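Local coordinates for protein Mono(ADP-ribosyl)transferase SpvB (Salmonella typhimurium, PDB 2GWL) that catalyses arginine-specific mono-ADP-ribosylation, probably of host actin so that filaments cannot assemble, and is represented here by its C-terminal ADP-ribosyltransferase domain, at residues 81-86 with 118-123; 161-166 with 189-194; 107-112 with 148-153. One frame throughout, in Å; residues are numbered along the deposited sequence.

In the fold
All three contacts join antiparallel strand segments, but at different depths. The centre of contact 3 is about 4 Å from that of the chain, in the small sheet that places Ser-110 beside the dinucleotide; one face is aromatic and apolar with a threonine hydroxyl, the other carries the polar Ser-110. Contacts 1 and 2 belong to the five-stranded sheet, where strands 121-126 and 191-197 are neighbours; Arg-191 of contact 2 forms a salt bridge with Asp-85 of contact 1. Contact 1 combines carboxylate-to-backbone bonds with a ligand-binding edge strand. Contact 2, its centre about 20 Å from the chain's, grades from buried isoleucines to an exposed turn. Contacts 1 and 3 both touch NAI without touching each other.

Contact 1 of 3, residues 81-86 with 118-123; sequences GLKLDK and INDTIL. With NAI (1,4-dihydronicotinamide adenine dinucleotide), chain B.
Asp-120 turns its CG into the cleft between its own backbone N and carbonyl carbon (chi1 59°), and this carries the carboxylate under the turn that follows Leu-82. The setting is the end of an antiparallel strand pair in the ADP-ribosyltransferase fold, where strand 77-82 edges the five-stranded sheet. Leu-82 and Thr-121 form its hydrogen-bonded pair, the Leu-82 N to Thr-121 O bond being 2.7 Å long. Beyond it the carboxylate takes over from the strand: Asp-120 OD1 receives Leu-84 N at 2.9 Å on its syn lone pair, while Asp-85 N meets Asp-120 OD2 from above the carboxylate plane. Thr-121 OG1 also donates to OD1, giving that oxygen two donors. Asp-85 brings a second carboxylate in at a slant, its OD2 3.4 Å from Asp-120 OD2 with the planes 47° apart; Arg-191, in a salt bridge with Asp-85, probably offsets the repulsion. With CG beside its backbone N (chi1 -64°), Leu-82 sends CD1 to Leu-123 CD1, 3.6 Å away, and CD2 toward the adenosine part of NAI. The same edge strand binds the dinucleotide: the Gly-81 backbone grips the nicotinamide amide at both ends, N to O7N at 3.0 Å and O from N7N at 3.2 Å. At the adenosine ribose, O2B donates to Lys-83 O and receives Lys-86 NZ at 3.0 Å.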
loop_
_atom_site.group_PDB
_atom_site.type_symbol
_atom_site.label_atom_id
_atom_site.label_comp_id
_atom_site.label_asym_id
_atom_site.label_seq_id
_atom_site.Cartn_x
_atom_site.Cartn_y
_atom_site.Cartn_z
ATOM N N GLY A 81 -3.439 4.396 6.971
ATOM C CA GLY A 81 -3.114 5.731 7.492
ATOM C C GLY A 81 -2.120 6.298 6.508
ATOM O O GLY A 81 -1.161 5.567 6.065
ATOM N N LEU A 82 -2.280 7.563 6.146
ATOM C CA LEU A 82 -1.337 8.220 5.189
ATOM C C LEU A 82 -0.981 9.570 5.769
ATOM O O LEU A 82 -1.802 10.239 6.433
ATOM C CB LEU A 82 -1.937 8.460 3.768
ATOM C CG LEU A 82 -2.378 7.331 2.808
ATOM C CD1 LEU A 82 -2.892 7.898 1.489
ATOM C CD2 LEU A 82 -1.285 6.307 2.524
ATOM N N LYS A 83 0.225 10.035 5.465
ATOM C CA LYS A 83 0.613 11.390 5.753
ATOM C C LYS A 83 0.510 12.126 4.434
ATOM O O LYS A 83 1.362 11.932 3.554
ATOM C CB LYS A 83 2.045 11.439 6.230
ATOM C CG LYS A 83 2.533 12.807 6.564
ATOM C CD LYS A 83 3.989 12.756 7.074
ATOM C CE LYS A 83 4.213 13.675 8.265
ATOM N NZ LYS A 83 5.529 13.408 8.901
ATOM N N LEU A 84 -0.540 12.922 4.290
ATOM C CA LEU A 84 -0.771 13.676 3.053
ATOM C C LEU A 84 -0.572 15.192 3.148
ATOM O O LEU A 84 -0.611 15.888 2.140
ATOM C CB LEU A 84 -2.151 13.407 2.544
ATOM C CG LEU A 84 -2.513 12.033 2.002
ATOM C CD1 LEU A 84 -3.925 12.096 1.545
ATOM C CD2 LEU A 84 -1.570 11.523 0.900
ATOM N N ASP A 85 -0.342 15.707 4.342
ATOM C CA ASP A 85 -0.218 17.137 4.504
ATOM C C ASP A 85 1.224 17.619 4.396
ATOM O O ASP A 85 1.498 18.739 4.762
ATOM C CB ASP A 85 -0.825 17.580 5.834
ATOM C CG ASP A 85 -2.346 17.438 5.857
ATOM O OD1 ASP A 85 -3.011 17.886 4.902
ATOM O OD2 ASP A 85 -2.878 16.920 6.839
ATOM N N LYS A 86 2.127 16.807 3.864
ATOM C CA LYS A 86 3.448 17.297 3.426
ATOM C C LYS A 86 3.329 18.177 2.161
ATOM O O LYS A 86 2.615 17.815 1.228
ATOM C CB LYS A 86 4.393 16.132 3.092
ATOM C CG LYS A 86 4.278 14.843 3.937
ATOM C CD LYS A 86 5.364 13.841 3.423
ATOM C CE LYS A 86 5.178 12.404 3.923
ATOM N NZ LYS A 86 5.735 11.382 2.934
ATOM N N ILE A 118 -2.761 5.672 13.094
ATOM C CA ILE A 118 -3.083 7.084 13.126
ATOM C C ILE A 118 -2.087 7.909 12.322
ATOM O O ILE A 118 -0.832 7.753 12.481
ATOM C CB ILE A 118 -3.149 7.626 14.564
ATOM C CG1 ILE A 118 -4.345 6.991 15.291
ATOM C CG2 ILE A 118 -3.235 9.145 14.556
ATOM C CD1 ILE A 118 -4.294 7.200 16.763
ATOM N N ASN A 119 -2.625 8.765 11.456
ATOM C CA ASN A 119 -1.797 9.710 10.695
ATOM C C ASN A 119 -2.717 10.886 10.301
ATOM O O ASN A 119 -3.910 10.829 10.664
ATOM C CB ASN A 119 -1.294 8.984 9.434
ATOM C CG ASN A 119 0.013 9.476 8.997
ATOM O OD1 ASN A 119 0.302 10.713 9.064
ATOM N ND2 ASN A 119 0.891 8.522 8.600
ATOM N N ASP A 120 -2.229 11.906 9.572
ATOM C CA ASP A 120 -3.142 13.037 9.267
ATOM C C ASP A 120 -4.389 12.559 8.506
ATOM O O ASP A 120 -5.436 13.211 8.606
ATOM C CB ASP A 120 -2.501 14.286 8.585
ATOM C CG ASP A 120 -1.829 14.017 7.234
ATOM O OD1 ASP A 120 -2.489 13.483 6.313
ATOM O OD2 ASP A 120 -0.603 14.389 7.087
ATOM N N THR A 121 -4.246 11.500 7.717
ATOM C CA THR A 121 -5.316 10.941 6.861
ATOM C C THR A 121 -5.544 9.483 7.166
ATOM O O THR A 121 -4.605 8.620 7.043
ATOM C CB THR A 121 -4.938 11.089 5.402
ATOM O OG1 THR A 121 -4.697 12.474 5.166
ATOM C CG2 THR A 121 -5.998 10.562 4.481
ATOM N N ILE A 122 -6.780 9.161 7.519
ATOM C CA ILE A 122 -7.232 7.780 7.663
ATOM C C ILE A 122 -8.095 7.409 6.513
ATOM O O ILE A 122 -9.124 8.057 6.226
ATOM C CB ILE A 122 -8.026 7.462 8.970
ATOM C CG1 ILE A 122 -7.312 7.870 10.263
ATOM C CG2 ILE A 122 -8.416 6.005 8.988
ATOM C CD1 ILE A 122 -5.886 7.510 10.294
ATOM N N LEU A 123 -7.676 6.348 5.800
ATOM C CA LEU A 123 -8.455 5.780 4.696
ATOM C C LEU A 123 -9.278 4.634 5.184
ATOM O O LEU A 123 -8.775 3.721 5.853
ATOM C CB LEU A 123 -7.518 5.282 3.541
ATOM C CG LEU A 123 -6.511 6.309 3.050
ATOM C CD1 LEU A 123 -5.747 5.659 1.879
ATOM C CD2 LEU A 123 -7.168 7.585 2.547
HETATM P PA NAI B . 3.900 3.264 1.451
HETATM O O1A NAI B . 2.811 2.408 0.941
HETATM O O2A NAI B . 5.116 3.229 0.595
HETATM O O5B NAI B . 3.309 4.714 1.871
HETATM C C5B NAI B . 3.819 5.813 1.215
HETATM C C4B NAI B . 3.799 7.089 2.027
HETATM O O4B NAI B . 4.379 7.814 0.980
HETATM C C3B NAI B . 2.475 7.800 2.405
HETATM O O3B NAI B . 2.234 7.976 3.808
HETATM C C2B NAI B . 2.596 9.147 1.691
HETATM O O2B NAI B . 3.043 10.166 2.576
HETATM C C1B NAI B . 3.679 8.963 0.620
HETATM N N9A NAI B . 3.163 8.849 -0.749
HETATM C C8A NAI B . 3.813 9.380 -1.835
HETATM N N7A NAI B . 3.071 9.169 -2.941
HETATM C C5A NAI B . 1.971 8.487 -2.539
HETATM C C6A NAI B . 0.928 8.032 -3.282
HETATM N N6A NAI B . 0.908 8.414 -4.571
HETATM N N1A NAI B . -0.079 7.356 -2.645
HETATM C C2A NAI B . -0.071 7.142 -1.283
HETATM N N3A NAI B . 0.982 7.604 -0.537
HETATM C C4A NAI B . 1.988 8.282 -1.165
HETATM O O3 NAI B . 4.289 2.741 2.930
HETATM P PN NAI B . 3.266 2.107 3.998
HETATM O O1N NAI B . 1.993 1.553 3.432
HETATM O O2N NAI B . 3.203 3.141 5.051
HETATM O O5D NAI B . 4.022 0.807 4.570
HETATM C C5D NAI B . 5.088 0.947 5.485
HETATM C C4D NAI B . 5.009 -0.219 6.473
HETATM O O4D NAI B . 3.757 -0.215 7.139
HETATM C C3D NAI B . 5.142 -1.563 5.765
HETATM O O3D NAI B . 6.130 -2.317 6.435
HETATM C C2D NAI B . 3.781 -2.194 5.925
HETATM O O2D NAI B . 4.022 -3.549 6.172
HETATM C C1D NAI B . 3.171 -1.485 7.143
HETATM N N1N NAI B . 1.701 -1.296 7.094
HETATM C C2N NAI B . 1.211 -0.112 6.598
HETATM C C3N NAI B . -0.163 0.093 6.515
HETATM C C7N NAI B . -0.703 1.522 6.416
HETATM O O7N NAI B . -1.913 1.778 7.051
HETATM N N7N NAI B . -0.067 2.537 5.790
HETATM C C4N NAI B . -1.009 -0.943 6.950
HETATM C C5N NAI B . -0.500 -2.144 7.442
HETATM C C6N NAI B . 0.867 -2.312 7.528
#

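Contact 2 of 3, residues 161-166 with 189-194; sequences IVNCGS and IKRIIN
Val-162 overlaps Ile-192 across the strand pair, Val-162 CB lying 4.2 Å from Ile-192 CB on one face of the sheet. The Val-162 chi1 of -170° sets CG1 anti to the backbone N and CG2 anti to the carbonyl carbon, so that Val-162 CG2 reaches farther along that face to Asn-194 ND2, 3.6 Å away. That amide is held from elsewhere, OD1 accepting from Asn-124 and ND2 bonded to Ser-160 and Gln-172. Val-162 and Ile-192 also form the antiparallel hydrogen-bonded pair, with Val-162 N on Ile-192 O at 2.7 Å and a return bond from Ile-192 N to Val-162 O. On the other face Ile-161 CG1 meets Ile-193 CG2 at 4.3 Å. There Asn-163 and Arg-191 run side by side in the same direction, but their flat ends are turned almost perpendicular, 84° apart. One water joins them: it donates to Asn-163 OD1 at 2.6 Å and accepts from Arg-191 NE at 2.9 Å, lying in the guanidinium plane at its edge. CG of Lys-190 rests against one face of that guanidinium group, toward the rim. NH1 and NH2 of Arg-191 are engaged by Thr-121 and Asp-85, so each of the three guanidinium nitrogens has a partner and the water ties the exposed asparagine to this network. The pair ends where Cys-164 N donates to Lys-190 O at 2.8 Å. Past Gly-165, Ser-166 N-caps helix 167-174 through Phe-169 N. That helix packs on Val-162, Cys-164 and Ile-189, while helix 90-96 touches Arg-191 and Ile-193, and strand 191-197 lies between strands 154-163 and 121-126.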
loop_
_atom_site.group_PDB
_atom_site.type_symbol
_atom_site.label_atom_id
_atom_site.label_comp_id
_atom_site.label_asym_id
_atom_site.label_seq_id
_atom_site.Cartn_x
_atom_site.Cartn_y
_atom_site.Cartn_z
ATOM N N ILE A 161 -15.294 12.611 2.020
ATOM C CA ILE A 161 -14.210 13.094 2.812
ATOM C C ILE A 161 -14.762 13.762 4.063
ATOM O O ILE A 161 -15.666 14.588 3.975
ATOM C CB ILE A 161 -13.335 14.168 2.095
ATOM C CG1 ILE A 161 -12.684 13.672 0.821
ATOM C CG2 ILE A 161 -12.239 14.647 3.024
ATOM C CD1 ILE A 161 -13.399 14.031 -0.410
ATOM N N VAL A 162 -14.242 13.410 5.216
ATOM C CA VAL A 162 -14.772 13.889 6.495
ATOM C C VAL A 162 -13.650 14.557 7.246
ATOM O O VAL A 162 -12.805 13.884 7.765
ATOM C CB VAL A 162 -15.321 12.657 7.273
ATOM C CG1 VAL A 162 -16.063 13.057 8.433
ATOM C CG2 VAL A 162 -16.234 11.810 6.337
ATOM N N ASN A 163 -13.679 15.891 7.301
ATOM C CA ASN A 163 -12.696 16.654 7.949
ATOM C C ASN A 163 -12.849 16.652 9.451
ATOM O O ASN A 163 -13.981 16.557 10.008
ATOM C CB ASN A 163 -12.715 18.062 7.415
ATOM C CG ASN A 163 -12.159 18.142 6.036
ATOM O OD1 ASN A 163 -11.356 17.322 5.634
ATOM N ND2 ASN A 163 -12.560 19.149 5.319
ATOM N N CYS A 164 -11.749 16.829 10.156
ATOM C CA CYS A 164 -11.837 16.851 11.600
ATOM C C CYS A 164 -12.701 18.036 12.097
ATOM O O CYS A 164 -12.843 19.034 11.408
ATOM C CB CYS A 164 -10.470 16.873 12.282
ATOM S SG CYS A 164 -9.410 18.273 11.683
ATOM N N GLY A 165 -13.291 17.871 13.287
ATOM C CA GLY A 165 -13.878 18.968 14.033
ATOM C C GLY A 165 -15.360 19.093 13.831
ATOM O O GLY A 165 -15.852 20.219 13.760
ATOM N N SER A 166 -16.060 17.970 13.653
ATOM C CA SER A 166 -17.505 17.924 13.491
ATOM C C SER A 166 -17.983 16.715 14.210
ATOM O O SER A 166 -17.214 15.777 14.418
ATOM C CB SER A 166 -17.917 17.897 12.031
ATOM O OG SER A 166 -17.748 16.619 11.465
ATOM N N ILE A 189 -5.276 13.623 13.740
ATOM C CA ILE A 189 -6.067 13.260 12.542
ATOM C C ILE A 189 -6.773 14.465 11.944
ATOM O O ILE A 189 -7.519 15.152 12.630
ATOM C CB ILE A 189 -7.031 12.132 12.819
ATOM C CG1 ILE A 189 -6.306 10.888 13.316
ATOM C CG2 ILE A 189 -7.897 11.777 11.571
ATOM C CD1 ILE A 189 -7.229 9.764 13.798
ATOM N N LYS A 190 -6.497 14.724 10.677
ATOM C CA LYS A 190 -7.046 15.847 9.928
ATOM C C LYS A 190 -8.314 15.441 9.160
ATOM O O LYS A 190 -9.270 16.227 9.014
ATOM C CB LYS A 190 -5.964 16.421 8.993
ATOM C CG LYS A 190 -6.364 17.752 8.388
ATOM C CD LYS A 190 -5.249 18.707 8.128
ATOM C CE LYS A 190 -5.844 20.058 7.699
ATOM N NZ LYS A 190 -4.799 21.007 7.348
ATOM N N ARG A 191 -8.349 14.217 8.676
ATOM C CA ARG A 191 -9.430 13.773 7.840
ATOM C C ARG A 191 -9.549 12.267 7.784
ATOM O O ARG A 191 -8.574 11.495 7.917
ATOM C CB ARG A 191 -9.289 14.323 6.408
ATOM C CG ARG A 191 -8.075 13.719 5.664
ATOM C CD ARG A 191 -7.842 14.346 4.334
ATOM N NE ARG A 191 -7.365 15.726 4.395
ATOM C CZ ARG A 191 -6.176 16.138 4.805
ATOM N NH1 ARG A 191 -5.269 15.297 5.181
ATOM N NH2 ARG A 191 -5.892 17.441 4.789
ATOM N N ILE A 192 -10.772 11.857 7.556
ATOM C CA ILE A 192 -11.103 10.522 7.112
ATOM C C ILE A 192 -11.539 10.597 5.675
ATOM O O ILE A 192 -12.373 11.427 5.284
ATOM C CB ILE A 192 -12.199 9.872 8.000
ATOM C CG1 ILE A 192 -11.691 9.800 9.430
ATOM C CG2 ILE A 192 -12.612 8.535 7.521
ATOM C CD1 ILE A 192 -12.860 9.729 10.490
ATOM N N ILE A 193 -11.025 9.657 4.855
ATOM C CA ILE A 193 -11.467 9.494 3.493
ATOM C C ILE A 193 -12.091 8.123 3.308
ATOM O O ILE A 193 -11.442 7.107 3.549
ATOM C CB ILE A 193 -10.335 9.739 2.474
ATOM C CG1 ILE A 193 -9.711 11.106 2.779
ATOM C CG2 ILE A 193 -10.888 9.782 1.081
ATOM C CD1 ILE A 193 -8.597 11.402 1.867
ATOM N N ASN A 194 -13.356 8.128 2.921
ATOM C CA ASN A 194 -14.120 6.928 2.636
ATOM C C ASN A 194 -13.945 6.659 1.153
ATOM O O ASN A 194 -14.253 7.536 0.308
ATOM C CB ASN A 194 -15.575 7.103 3.015
ATOM C CG ASN A 194 -15.733 7.289 4.482
ATOM O OD1 ASN A 194 -15.350 6.392 5.271
ATOM N ND2 ASN A 194 -16.248 8.480 4.889
HETATM O O HOH W 1 -9.589 17.401 3.698
#

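Contact 3 of 3, residues 107-112 with 148-153; sequences AFMSTS and MLFPPN. With NAI (1,4-dihydronicotinamide adenine dinucleotide), chain B.
A single carbonyl oxygen, Met-148 O, is held by one residue from both faces of its plane: the backbone N of Thr-111 donates to it at 3.0 Å and the hydroxyl OG1 of the same threonine at 2.8 Å. The hydroxyl gets there because OG1 sits between the backbone N and the carbonyl carbon (chi1 72°), which also brings it to the edge of the Phe-150 ring, near the ring plane. Over one face of that ring lies the methyl of Met-109; Met-109 CE is 3.9 Å from the centroid of the Phe-150 ring and offset toward the rim, a CH-pi contact. The methionine is extended as far as SD and then bends at chi3 (78°), and this last turn lays CE on the ring. Beneath the side chains, Met-109 and Phe-150 exchange backbone hydrogen bonds in both directions. A second CH-pi contact closes the far end of the pair, where Pro-152 CD stands almost squarely above the Phe-108 ring, 3.6 Å from its centroid and 9° off the normal. Pro-152 CA also directs its hydrogen at Ala-107 O, with 3.4 Å between CA and O. Helix 49-68 packs on Phe-108, and Tyr-10 of helix 2-23 meets its ring, burying this aromatic end. On the face opposite Met-109 and Thr-111, shared with Leu-149, Ser-110 OG lies 3.2 Å from N1N of the dihydronicotinamide ring and is hydrogen-bonded to Glu-147, the residue just before Met-148. Ser-110, Glu-147 and Arg-80, whose NH1 is bonded to Ser-110 O, are the predicted active-site residues, an arrangement characteristic of the R-S-E class of ADP-ribosyltransferases.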
loop_
_atom_site.group_PDB
_atom_site.type_symbol
_atom_site.label_atom_id
_atom_site.label_comp_id
_atom_site.label_asym_id
_atom_site.label_seq_id
_atom_site.Cartn_x
_atom_site.Cartn_y
_atom_site.Cartn_z
ATOM N N ALA A 107 1.772 1.696 -6.710
ATOM C CA ALA A 107 2.659 0.834 -5.928
ATOM C C ALA A 107 1.850 -0.335 -5.452
ATOM O O ALA A 107 0.653 -0.371 -5.691
ATOM C CB ALA A 107 3.197 1.632 -4.777
ATOM N N PHE A 108 2.470 -1.225 -4.704
ATOM C CA PHE A 108 1.725 -2.189 -3.932
ATOM C C PHE A 108 1.084 -1.351 -2.795
ATOM O O PHE A 108 1.714 -0.419 -2.286
ATOM C CB PHE A 108 2.657 -3.228 -3.348
ATOM C CG PHE A 108 3.186 -4.253 -4.365
ATOM C CD1 PHE A 108 2.615 -5.505 -4.420
ATOM C CD2 PHE A 108 4.277 -3.973 -5.132
ATOM C CE1 PHE A 108 3.087 -6.466 -5.308
ATOM C CE2 PHE A 108 4.758 -4.942 -6.052
ATOM C CZ PHE A 108 4.160 -6.170 -6.099
ATOM N N MET A 109 -0.148 -1.684 -2.421
ATOM C CA MET A 109 -0.879 -0.927 -1.374
ATOM C C MET A 109 -1.069 -1.751 -0.118
ATOM O O MET A 109 -1.726 -2.809 -0.101
ATOM C CB MET A 109 -2.196 -0.410 -1.939
ATOM C CG MET A 109 -2.988 0.542 -0.942
ATOM S SD MET A 109 -4.505 0.991 -1.679
ATOM C CE MET A 109 -5.584 -0.464 -1.454
ATOM N N SER A 110 -0.410 -1.284 0.950
ATOM C CA SER A 110 -0.461 -1.896 2.255
ATOM C C SER A 110 -1.666 -1.365 3.102
ATOM O O SER A 110 -1.841 -0.149 3.248
ATOM C CB SER A 110 0.853 -1.629 2.964
ATOM O OG SER A 110 0.874 -2.334 4.160
ATOM N N THR A 111 -2.487 -2.275 3.583
ATOM C CA THR A 111 -3.648 -1.919 4.380
ATOM C C THR A 111 -3.675 -2.865 5.594
ATOM O O THR A 111 -2.947 -3.842 5.672
ATOM C CB THR A 111 -4.959 -2.063 3.601
ATOM O OG1 THR A 111 -5.277 -3.426 3.408
ATOM C CG2 THR A 111 -4.986 -1.357 2.279
ATOM N N SER A 112 -4.508 -2.542 6.584
ATOM C CA SER A 112 -4.715 -3.416 7.723
ATOM C C SER A 112 -6.197 -3.762 7.792
ATOM O O SER A 112 -7.064 -2.865 7.668
ATOM C CB SER A 112 -4.319 -2.741 9.012
ATOM O OG SER A 112 -4.890 -3.503 10.095
ATOM N N MET A 148 -3.240 -6.693 4.867
ATOM C CA MET A 148 -3.768 -7.042 3.572
ATOM C C MET A 148 -3.014 -6.188 2.532
ATOM O O MET A 148 -3.088 -4.968 2.533
ATOM C CB MET A 148 -5.265 -6.791 3.472
ATOM C CG MET A 148 -5.781 -7.185 2.114
ATOM S SD MET A 148 -7.510 -7.241 1.898
ATOM C CE MET A 148 -8.061 -8.737 2.654
ATOM N N LEU A 149 -2.276 -6.845 1.644
ATOM C CA LEU A 149 -1.538 -6.165 0.589
ATOM C C LEU A 149 -2.250 -6.307 -0.747
ATOM O O LEU A 149 -2.806 -7.346 -1.072
ATOM C CB LEU A 149 -0.118 -6.762 0.483
ATOM C CG LEU A 149 0.975 -6.054 -0.369
ATOM C CD1 LEU A 149 1.503 -4.671 0.179
ATOM C CD2 LEU A 149 2.176 -6.990 -0.508
ATOM N N PHE A 150 -2.169 -5.251 -1.547
ATOM C CA PHE A 150 -2.732 -5.218 -2.869
ATOM C C PHE A 150 -1.591 -5.034 -3.871
ATOM O O PHE A 150 -0.639 -4.302 -3.606
ATOM C CB PHE A 150 -3.739 -4.079 -3.070
ATOM C CG PHE A 150 -5.021 -4.207 -2.213
ATOM C CD1 PHE A 150 -6.238 -4.505 -2.793
ATOM C CD2 PHE A 150 -4.936 -4.083 -0.837
ATOM C CE1 PHE A 150 -7.404 -4.649 -1.992
ATOM C CE2 PHE A 150 -6.105 -4.177 -0.004
ATOM C CZ PHE A 150 -7.300 -4.487 -0.561
ATOM N N PRO A 151 -1.734 -5.630 -5.049
ATOM C CA PRO A 151 -0.738 -5.489 -6.115
ATOM C C PRO A 151 -0.796 -4.118 -6.745
ATOM O O PRO A 151 -1.712 -3.316 -6.470
ATOM C CB PRO A 151 -1.152 -6.586 -7.144
ATOM C CG PRO A 151 -2.573 -6.674 -7.036
ATOM C CD PRO A 151 -2.862 -6.456 -5.500
ATOM N N PRO A 152 0.196 -3.794 -7.570
ATOM C CA PRO A 152 0.133 -2.523 -8.235
ATOM C C PRO A 152 -1.141 -2.247 -9.014
ATOM O O PRO A 152 -1.786 -3.133 -9.581
ATOM C CB PRO A 152 1.357 -2.567 -9.159
ATOM C CG PRO A 152 2.293 -3.485 -8.460
ATOM C CD PRO A 152 1.417 -4.549 -7.938
ATOM N N ASN A 153 -1.510 -0.966 -9.014
ATOM C CA ASN A 153 -2.566 -0.419 -9.860
ATOM C C ASN A 153 -3.984 -0.572 -9.350
ATOM O O ASN A 153 -4.939 -0.576 -10.128
ATOM C CB ASN A 153 -2.486 -0.881 -11.318
ATOM C CG ASN A 153 -1.140 -0.576 -11.936
ATOM O OD1 ASN A 153 -0.590 0.511 -11.759
ATOM N ND2 ASN A 153 -0.594 -1.547 -12.641
HETATM P PA NAI B . 3.900 3.264 1.451
HETATM O O1A NAI B . 2.811 2.408 0.941
HETATM O O2A NAI B . 5.116 3.229 0.595
HETATM O O5B NAI B . 3.309 4.714 1.871
HETATM C C5B NAI B . 3.819 5.813 1.215
HETATM C C4B NAI B . 3.799 7.089 2.027
HETATM O O4B NAI B . 4.379 7.814 0.980
HETATM C C3B NAI B . 2.475 7.800 2.405
HETATM O O3B NAI B . 2.234 7.976 3.808
HETATM C C2B NAI B . 2.596 9.147 1.691
HETATM O O2B NAI B . 3.043 10.166 2.576
HETATM C C1B NAI B . 3.679 8.963 0.620
HETATM N N9A NAI B . 3.163 8.849 -0.749
HETATM C C8A NAI B . 3.813 9.380 -1.835
HETATM N N7A NAI B . 3.071 9.169 -2.941
HETATM C C5A NAI B . 1.971 8.487 -2.539
HETATM C C6A NAI B . 0.928 8.032 -3.282
HETATM N N6A NAI B . 0.908 8.414 -4.571
HETATM N N1A NAI B . -0.079 7.356 -2.645
HETATM C C2A NAI B . -0.071 7.142 -1.283
HETATM N N3A NAI B . 0.982 7.604 -0.537
HETATM C C4A NAI B . 1.988 8.282 -1.165
HETATM O O3 NAI B . 4.289 2.741 2.930
HETATM P PN NAI B . 3.266 2.107 3.998
HETATM O O1N NAI B . 1.993 1.553 3.432
HETATM O O2N NAI B . 3.203 3.141 5.051
HETATM O O5D NAI B . 4.022 0.807 4.570
HETATM C C5D NAI B . 5.088 0.947 5.485
HETATM C C4D NAI B . 5.009 -0.219 6.473
HETATM O O4D NAI B . 3.757 -0.215 7.139
HETATM C C3D NAI B . 5.142 -1.563 5.765
HETATM O O3D NAI B . 6.130 -2.317 6.435
HETATM C C2D NAI B . 3.781 -2.194 5.925
HETATM O O2D NAI B . 4.022 -3.549 6.172
HETATM C C1D NAI B . 3.171 -1.485 7.143
HETATM N N1N NAI B . 1.701 -1.296 7.094
HETATM C C2N NAI B . 1.211 -0.112 6.598
HETATM C C3N NAI B . -0.163 0.093 6.515
HETATM C C7N NAI B . -0.703 1.522 6.416
HETATM O O7N NAI B . -1.913 1.778 7.051
HETATM N N7N NAI B . -0.067 2.537 5.790
HETATM C C4N NAI B . -1.009 -0.943 6.950
HETATM C C5N NAI B . -0.500 -2.144 7.442
HETATM C C6N NAI B . 0.867 -2.312 7.528
HETATM O O HOH W 2 -2.154 -0.634 -5.680
#